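Local coordinates for gentamicin resistance protein (Enterococcus gallinarum, PDB 6CTZ), which confers aminoglycoside resistance, probably by transferring a phosphate from a guanine nucleotide to the 2''-hydroxyl of drugs such as gentamicin and kanamycin, at residues V91-G97 and P195-T200; A113-A117 and Q241-R246. The protein carries 2 engineered substitutions. The contacts are given in a common frame with arbitrary orientation. Where two conformers were deposited one is given. Residue numbers count along the deposited sequence, not the author numbering.

Contact 1: residues V91-G97 and P195-T200; sequences VQGQILG and PDHFLT. With MG (magnesium ion), chain C; GDP (guanosine-5'-diphosphate), chain B.
Beside the guanine of GDP, with L199 CD1 3.8 Å from GDP N2, strand 94-95 in the linker segment V91-G97 pairs antiparallel with strand 198-200, a pairing characteristic of the kinase-like nucleotide cleft. Q94 and T200 form the hydrogen-bonded pair (Q94 N to T200 O and T200 N to Q94 O, both 2.9 Å); I95 and L199 follow as a non-hydrogen-bonded pair, CA to CA 4.5 Å. L96 N to F198 O and G97 N to P195 O, each 2.9 Å, continue the backbone hydrogen bonding onto the 3-10 turn 195-197. G93 (phi 122°) sets its CA 3.2 Å from T200 O, where a CB would clash. L199 (m, m) is the main bump, filling the hollow between V91 and I95: its CG lies 4.0 Å from V91 CG1, its CD1 3.7 Å from I95 CG1. H197 turns away, NE2 binding magnesium at 2.2 Å, with D214 also a ligand. V91 N donates to GDP O6 (2.9 Å); with H197, the contact therefore holds guanine and the diphosphate's magnesium at opposite ends.

Contact 2: residues A113-A117 and Q241-R246; sequences ALQLA and QVMAYR
In the helical lobe of this kinase-like fold, helix 106-125 and helix 236-246 cross through A113-A117 and Q241-R246, a close helix-helix packing built on two alanines. Both segments are alpha-helical; their axes approach to 8.2 Å at a signed crossing angle of -56°, and A113 and V242 have the nearest CA atoms, 4.8 Å apart. A113 and A117, one turn apart, point toward the partner helix, and their small methyls permit the close approach. V242, in the t rotamer, is wedged beside them: CG2 is 3.8 Å from A113 CB, and CG1 is 4.1 Å from A117 CB. L116 closes the inner side more loosely, its CB 4.4 Å from V242 CG2. Y245 takes chi1 m (-85°), which lays its ring along the outer flank of helix 106-125, with CD2 3.6 Å from L114 CA. L114 answers with t, p, carrying CD1 over the ring face in a CH-pi contact, 3.9 Å from the centroid and 15° off the normal. The phenol OH of Y245 is hydrogen-bonded to D110, one turn before L114. R246 (m, t, p) folds its aliphatic part against A117 and reaches along the same helix, where NE is hydrogen-bonded to N121. Q241, with chi1 m, adds its CB 3.9 Å from A113 CB. The contact is thus apolar at its centre, with polar anchoring at Y245 and R246. At the tightest point, R246 CG comes within 3.4 Å of A117 CB.

Contacts 1 and 2 have centres 18 Å apart and meet directly: F198 CE2, on strand 198-200, is 3.7 Å from L116 CD1 on helix 106-125. Their segments alternate along the chain, so the fold crosses from 91-97 to 113-117, then back to 195-200 and on to 241-246. Contact 1 lies at the active site, touching the GDP guanine through V91 and the magnesium through H197, with the side chain of D196 about 4 Å from the bound kanamycin. Contact 2 belongs to the helical body; the side chain of L116 is about 13 Å from the bound kanamycin. Helix 228-234, which supplies kanamycin-pocket residues, also touches P195 and F198 of contact 1.

Contact 1: residues V91-G97 and P195-T200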
loop_
_atom_site.group_PDB
_atom_site.type_symbol
_atom_site.label_atom_id
_atom_site.label_comp_id
_atom_site.label_asym_id
_atom_site.label_seq_id
_atom_site.Cartn_x
_atom_site.Cartn_y
_atom_site.Cartn_z
ATOM N N VAL A 91 2.195 -4.523 15.958
ATOM C CA VAL A 91 3.405 -3.812 15.586
ATOM C C VAL A 91 3.344 -2.474 16.310
ATOM O O VAL A 91 2.387 -1.710 16.155
ATOM C CB VAL A 91 3.505 -3.670 14.059
ATOM C CG1 VAL A 91 4.765 -2.911 13.654
ATOM C CG2 VAL A 91 3.495 -5.054 13.404
ATOM N N GLN A 92 4.320 -2.222 17.161
ATOM C CA GLN A 92 4.137 -1.149 18.120
ATOM C C GLN A 92 4.425 0.196 17.481
ATOM O O GLN A 92 5.109 0.301 16.457
ATOM C CB GLN A 92 5.016 -1.355 19.353
ATOM C CG GLN A 92 4.630 -2.568 20.197
ATOM C CD GLN A 92 3.324 -2.387 20.958
ATOM O OE1 GLN A 92 2.918 -1.264 21.274
ATOM N NE2 GLN A 92 2.662 -3.499 21.260
ATOM N N GLY A 93 3.867 1.227 18.089
ATOM C CA GLY A 93 4.086 2.582 17.652
ATOM C C GLY A 93 2.788 3.280 17.309
ATOM O O GLY A 93 1.692 2.737 17.438
ATOM N N GLN A 94 2.941 4.517 16.879
ATOM C CA GLN A 94 1.831 5.342 16.444
ATOM C C GLN A 94 1.808 5.280 14.926
ATOM O O GLN A 94 2.839 5.497 14.287
ATOM C CB GLN A 94 2.062 6.781 16.916
ATOM C CG GLN A 94 1.270 7.858 16.177
ATOM C CD GLN A 94 -0.176 7.954 16.628
ATOM O OE1 GLN A 94 -0.465 8.034 17.826
ATOM N NE2 GLN A 94 -1.096 7.949 15.665
ATOM N N ILE A 95 0.654 4.926 14.355
ATOM C CA ILE A 95 0.488 5.053 12.913
ATOM C C ILE A 95 0.656 6.515 12.542
ATOM O O ILE A 95 0.024 7.394 13.136
ATOM C CB ILE A 95 -0.890 4.532 12.479
ATOM C CG1 ILE A 95 -1.016 3.036 12.767
ATOM C CG2 ILE A 95 -1.151 4.853 11.011
ATOM C CD1 ILE A 95 -2.344 2.462 12.366
ATOM N N LEU A 96 1.516 6.787 11.566
ATOM C CA LEU A 96 1.756 8.171 11.169
ATOM C C LEU A 96 0.540 8.781 10.476
ATOM O O LEU A 96 0.107 9.886 10.824
ATOM C CB LEU A 96 2.993 8.246 10.272
ATOM C CG LEU A 96 3.394 9.657 9.832
ATOM C CD1 LEU A 96 3.765 10.483 11.054
ATOM C CD2 LEU A 96 4.549 9.600 8.845
ATOM N N GLY A 97 -0.006 8.098 9.468
ATOM C CA GLY A 97 -1.149 8.596 8.719
ATOM C C GLY A 97 -0.809 9.717 7.749
ATOM O O GLY A 97 0.307 10.236 7.785
ATOM N N PRO A 195 1.329 6.140 4.293
ATOM C CA PRO A 195 1.701 6.404 5.694
ATOM C C PRO A 195 0.696 5.890 6.714
ATOM O O PRO A 195 1.027 5.864 7.912
ATOM C CB PRO A 195 1.870 7.933 5.741
ATOM C CG PRO A 195 1.071 8.435 4.574
ATOM C CD PRO A 195 1.260 7.390 3.510
ATOM N N ASP A 196 -0.491 5.447 6.285
ATOM C CA ASP A 196 -1.383 4.703 7.173
ATOM C C ASP A 196 -0.819 3.332 7.540
ATOM O O ASP A 196 -1.404 2.634 8.377
ATOM C CB ASP A 196 -2.799 4.588 6.578
ATOM C CG ASP A 196 -2.847 3.744 5.325
ATOM O OD1 ASP A 196 -1.823 3.654 4.637
ATOM O OD2 ASP A 196 -3.911 3.152 5.033
ATOM N N HIS A 197 0.315 2.948 6.952
ATOM C CA HIS A 197 1.001 1.700 7.241
ATOM C C HIS A 197 2.350 1.918 7.904
ATOM O O HIS A 197 3.075 0.946 8.119
ATOM C CB HIS A 197 1.208 0.899 5.953
ATOM C CG HIS A 197 -0.061 0.467 5.305
ATOM N ND1 HIS A 197 -0.195 0.355 3.937
ATOM C CD2 HIS A 197 -1.249 0.090 5.833
ATOM C CE1 HIS A 197 -1.412 -0.072 3.652
ATOM N NE2 HIS A 197 -2.072 -0.240 4.785
ATOM N N PHE A 198 2.714 3.162 8.225
ATOM C CA PHE A 198 3.999 3.459 8.855
ATOM C C PHE A 198 3.779 3.564 10.356
ATOM O O PHE A 198 3.008 4.414 10.817
ATOM C CB PHE A 198 4.597 4.790 8.384
ATOM C CG PHE A 198 4.827 4.910 6.895
ATOM C CD1 PHE A 198 4.714 3.824 6.040
ATOM C CD2 PHE A 198 5.186 6.140 6.363
ATOM C CE1 PHE A 198 4.919 3.977 4.675
ATOM C CE2 PHE A 198 5.388 6.300 4.997
ATOM C CZ PHE A 198 5.260 5.214 4.159
ATOM N N LEU A 199 4.454 2.714 11.115
ATOM C CA LEU A 199 4.425 2.792 12.568
ATOM C C LEU A 199 5.673 3.521 13.043
ATOM O O LEU A 199 6.778 3.230 12.578
ATOM C CB LEU A 199 4.364 1.391 13.185
ATOM C CG LEU A 199 3.018 0.657 13.212
ATOM C CD1 LEU A 199 2.019 1.346 14.161
ATOM C CD2 LEU A 199 2.461 0.423 11.807
ATOM N N THR A 200 5.494 4.469 13.964
ATOM C CA THR A 200 6.586 5.335 14.381
ATOM C C THR A 200 6.721 5.364 15.894
ATOM O O THR A 200 5.763 5.138 16.642
ATOM C CB THR A 200 6.393 6.792 13.905
ATOM O OG1 THR A 200 5.215 7.345 14.516
ATOM C CG2 THR A 200 6.262 6.868 12.387
HETATM MG MG MG C . -3.966 -1.330 4.628
HETATM P PB GDP B . -6.117 -3.711 4.510
HETATM O O1B GDP B . -5.290 -4.738 3.774
HETATM O O2B GDP B . -5.700 -2.293 4.175
HETATM O O3B GDP B . -7.599 -3.966 4.368
HETATM O O3A GDP B . -5.805 -3.971 6.077
HETATM P PA GDP B . -4.484 -3.584 6.930
HETATM O O1A GDP B . -3.530 -4.739 6.986
HETATM O O2A GDP B . -3.885 -2.290 6.407
HETATM O "O5'" GDP B . -5.127 -3.417 8.412
HETATM C "C5'" GDP B . -6.205 -2.509 8.595
HETATM C "C4'" GDP B . -5.796 -1.458 9.599
HETATM O "O4'" GDP B . -5.630 -2.080 10.874
HETATM C "C3'" GDP B . -4.458 -0.791 9.326
HETATM O "O3'" GDP B . -4.544 0.245 8.343
HETATM C "C2'" GDP B . -4.149 -0.236 10.694
HETATM O "O2'" GDP B . -4.944 0.926 10.954
HETATM C "C1'" GDP B . -4.660 -1.341 11.604
HETATM N N9 GDP B . -3.560 -2.264 11.945
HETATM C C8 GDP B . -3.286 -3.470 11.398
HETATM N N7 GDP B . -2.190 -4.003 11.998
HETATM C C5 GDP B . -1.772 -3.130 12.935
HETATM C C6 GDP B . -0.679 -3.048 13.913
HETATM O O6 GDP B . 0.144 -3.976 14.028
HETATM N N1 GDP B . -0.629 -1.950 14.682
HETATM C C2 GDP B . -1.509 -0.929 14.587
HETATM N N2 GDP B . -1.386 0.129 15.412
HETATM N N3 GDP B . -2.533 -0.929 13.705
HETATM C C4 GDP B . -2.688 -1.995 12.893
HETATM O O HOH W 1 -4.846 0.324 5.471
HETATM O O HOH W 2 -4.221 -0.423 2.748
#

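Contact 2: residues A113-A117 and Q241-R246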
loop_
_atom_site.group_PDB
_atom_site.type_symbol
_atom_site.label_atom_id
_atom_site.label_comp_id
_atom_site.label_asym_id
_atom_site.label_seq_id
_atom_site.Cartn_x
_atom_site.Cartn_y
_atom_site.Cartn_z
ATOM N N ALA A 113 12.813 9.801 6.028
ATOM C CA ALA A 113 13.150 9.621 4.616
ATOM C C ALA A 113 14.306 8.644 4.445
ATOM O O ALA A 113 14.274 7.779 3.560
ATOM C CB ALA A 113 13.501 10.967 3.975
ATOM N N LEU A 114 15.318 8.749 5.306
ATOM C CA LEU A 114 16.450 7.835 5.237
ATOM C C LEU A 114 16.008 6.404 5.515
ATOM O O LEU A 114 16.415 5.467 4.813
ATOM C CB LEU A 114 17.496 8.277 6.253
ATOM C CG LEU A 114 18.745 7.407 6.361
ATOM C CD1 LEU A 114 19.450 7.259 5.012
ATOM C CD2 LEU A 114 19.677 7.984 7.425
ATOM N N GLN A 115 15.175 6.208 6.537
ATOM C CA GLN A 115 14.737 4.857 6.872
ATOM C C GLN A 115 13.841 4.268 5.795
ATOM O O GLN A 115 13.920 3.069 5.511
ATOM C CB GLN A 115 14.019 4.845 8.210
ATOM C CG GLN A 115 14.923 5.051 9.395
ATOM C CD GLN A 115 14.147 4.899 10.675
ATOM O OE1 GLN A 115 13.591 5.865 11.186
ATOM N NE2 GLN A 115 14.056 3.670 11.173
ATOM N N LEU A 116 12.976 5.082 5.186
ATOM C CA LEU A 116 12.146 4.579 4.097
ATOM C C LEU A 116 12.987 4.240 2.874
ATOM O O LEU A 116 12.745 3.222 2.213
ATOM C CB LEU A 116 11.059 5.595 3.755
ATOM C CG LEU A 116 9.885 5.621 4.721
ATOM C CD1 LEU A 116 8.988 6.792 4.406
ATOM C CD2 LEU A 116 9.096 4.317 4.627
ATOM N N ALA A 117 13.984 5.068 2.566
ATOM C CA ALA A 117 14.893 4.741 1.472
ATOM C C ALA A 117 15.571 3.400 1.714
ATOM O O ALA A 117 15.674 2.567 0.802
ATOM C CB ALA A 117 15.945 5.840 1.317
ATOM N N GLN A 241 13.253 13.681 -1.087
ATOM C CA GLN A 241 14.257 13.331 -0.084
ATOM C C GLN A 241 14.507 11.827 -0.058
ATOM O O GLN A 241 15.657 11.387 0.032
ATOM C CB GLN A 241 13.805 13.783 1.306
ATOM C CG GLN A 241 13.755 15.274 1.565
ATOM C CD GLN A 241 13.321 15.571 2.996
ATOM O OE1 GLN A 241 12.136 15.779 3.270
ATOM N NE2 GLN A 241 14.278 15.568 3.919
ATOM N N VAL A 242 13.440 11.027 -0.109
ATOM C CA VAL A 242 13.601 9.573 -0.183
ATOM C C VAL A 242 14.365 9.190 -1.444
ATOM O O VAL A 242 15.317 8.399 -1.400
ATOM C CB VAL A 242 12.234 8.868 -0.106
ATOM C CG1 VAL A 242 12.430 7.359 -0.215
ATOM C CG2 VAL A 242 11.504 9.210 1.204
ATOM N N MET A 243 13.976 9.772 -2.583
ATOM C CA MET A 243 14.647 9.469 -3.845
ATOM C C MET A 243 16.129 9.802 -3.780
ATOM O O MET A 243 16.967 9.046 -4.285
ATOM C CB MET A 243 13.988 10.252 -4.978
ATOM C CG MET A 243 12.587 9.760 -5.288
ATOM S SD MET A 243 11.769 10.840 -6.465
ATOM C CE MET A 243 10.325 9.819 -6.808
ATOM N N ALA A 244 16.479 10.926 -3.152
ATOM C CA ALA A 244 17.885 11.297 -3.063
ATOM C C ALA A 244 18.662 10.280 -2.238
ATOM O O ALA A 244 19.743 9.834 -2.639
ATOM C CB ALA A 244 18.020 12.702 -2.486
ATOM N N TYR A 245 18.122 9.888 -1.080
ATOM C CA TYR A 245 18.825 8.908 -0.254
ATOM C C TYR A 245 18.962 7.575 -0.975
ATOM O O TYR A 245 19.928 6.839 -0.746
ATOM C CB TYR A 245 18.109 8.723 1.083
ATOM C CG TYR A 245 18.496 9.720 2.151
ATOM C CD1 TYR A 245 19.834 9.981 2.421
ATOM C CD2 TYR A 245 17.528 10.380 2.907
ATOM C CE1 TYR A 245 20.201 10.876 3.412
ATOM C CE2 TYR A 245 17.884 11.273 3.900
ATOM C CZ TYR A 245 19.221 11.519 4.151
ATOM O OH TYR A 245 19.586 12.406 5.143
ATOM N N ARG A 246 18.019 7.255 -1.854
ATOM C CA ARG A 246 18.130 6.032 -2.638
ATOM C C ARG A 246 19.063 6.169 -3.830
ATOM O O ARG A 246 19.370 5.155 -4.470
ATOM C CB ARG A 246 16.759 5.557 -3.119
ATOM C CG ARG A 246 15.893 5.047 -1.998
ATOM C CD ARG A 246 14.623 4.398 -2.484
ATOM N NE ARG A 246 14.861 3.096 -3.104
ATOM C CZ ARG A 246 13.963 2.471 -3.856
ATOM N NH1 ARG A 246 12.793 3.048 -4.077
ATOM N NH2 ARG A 246 14.225 1.275 -4.381
#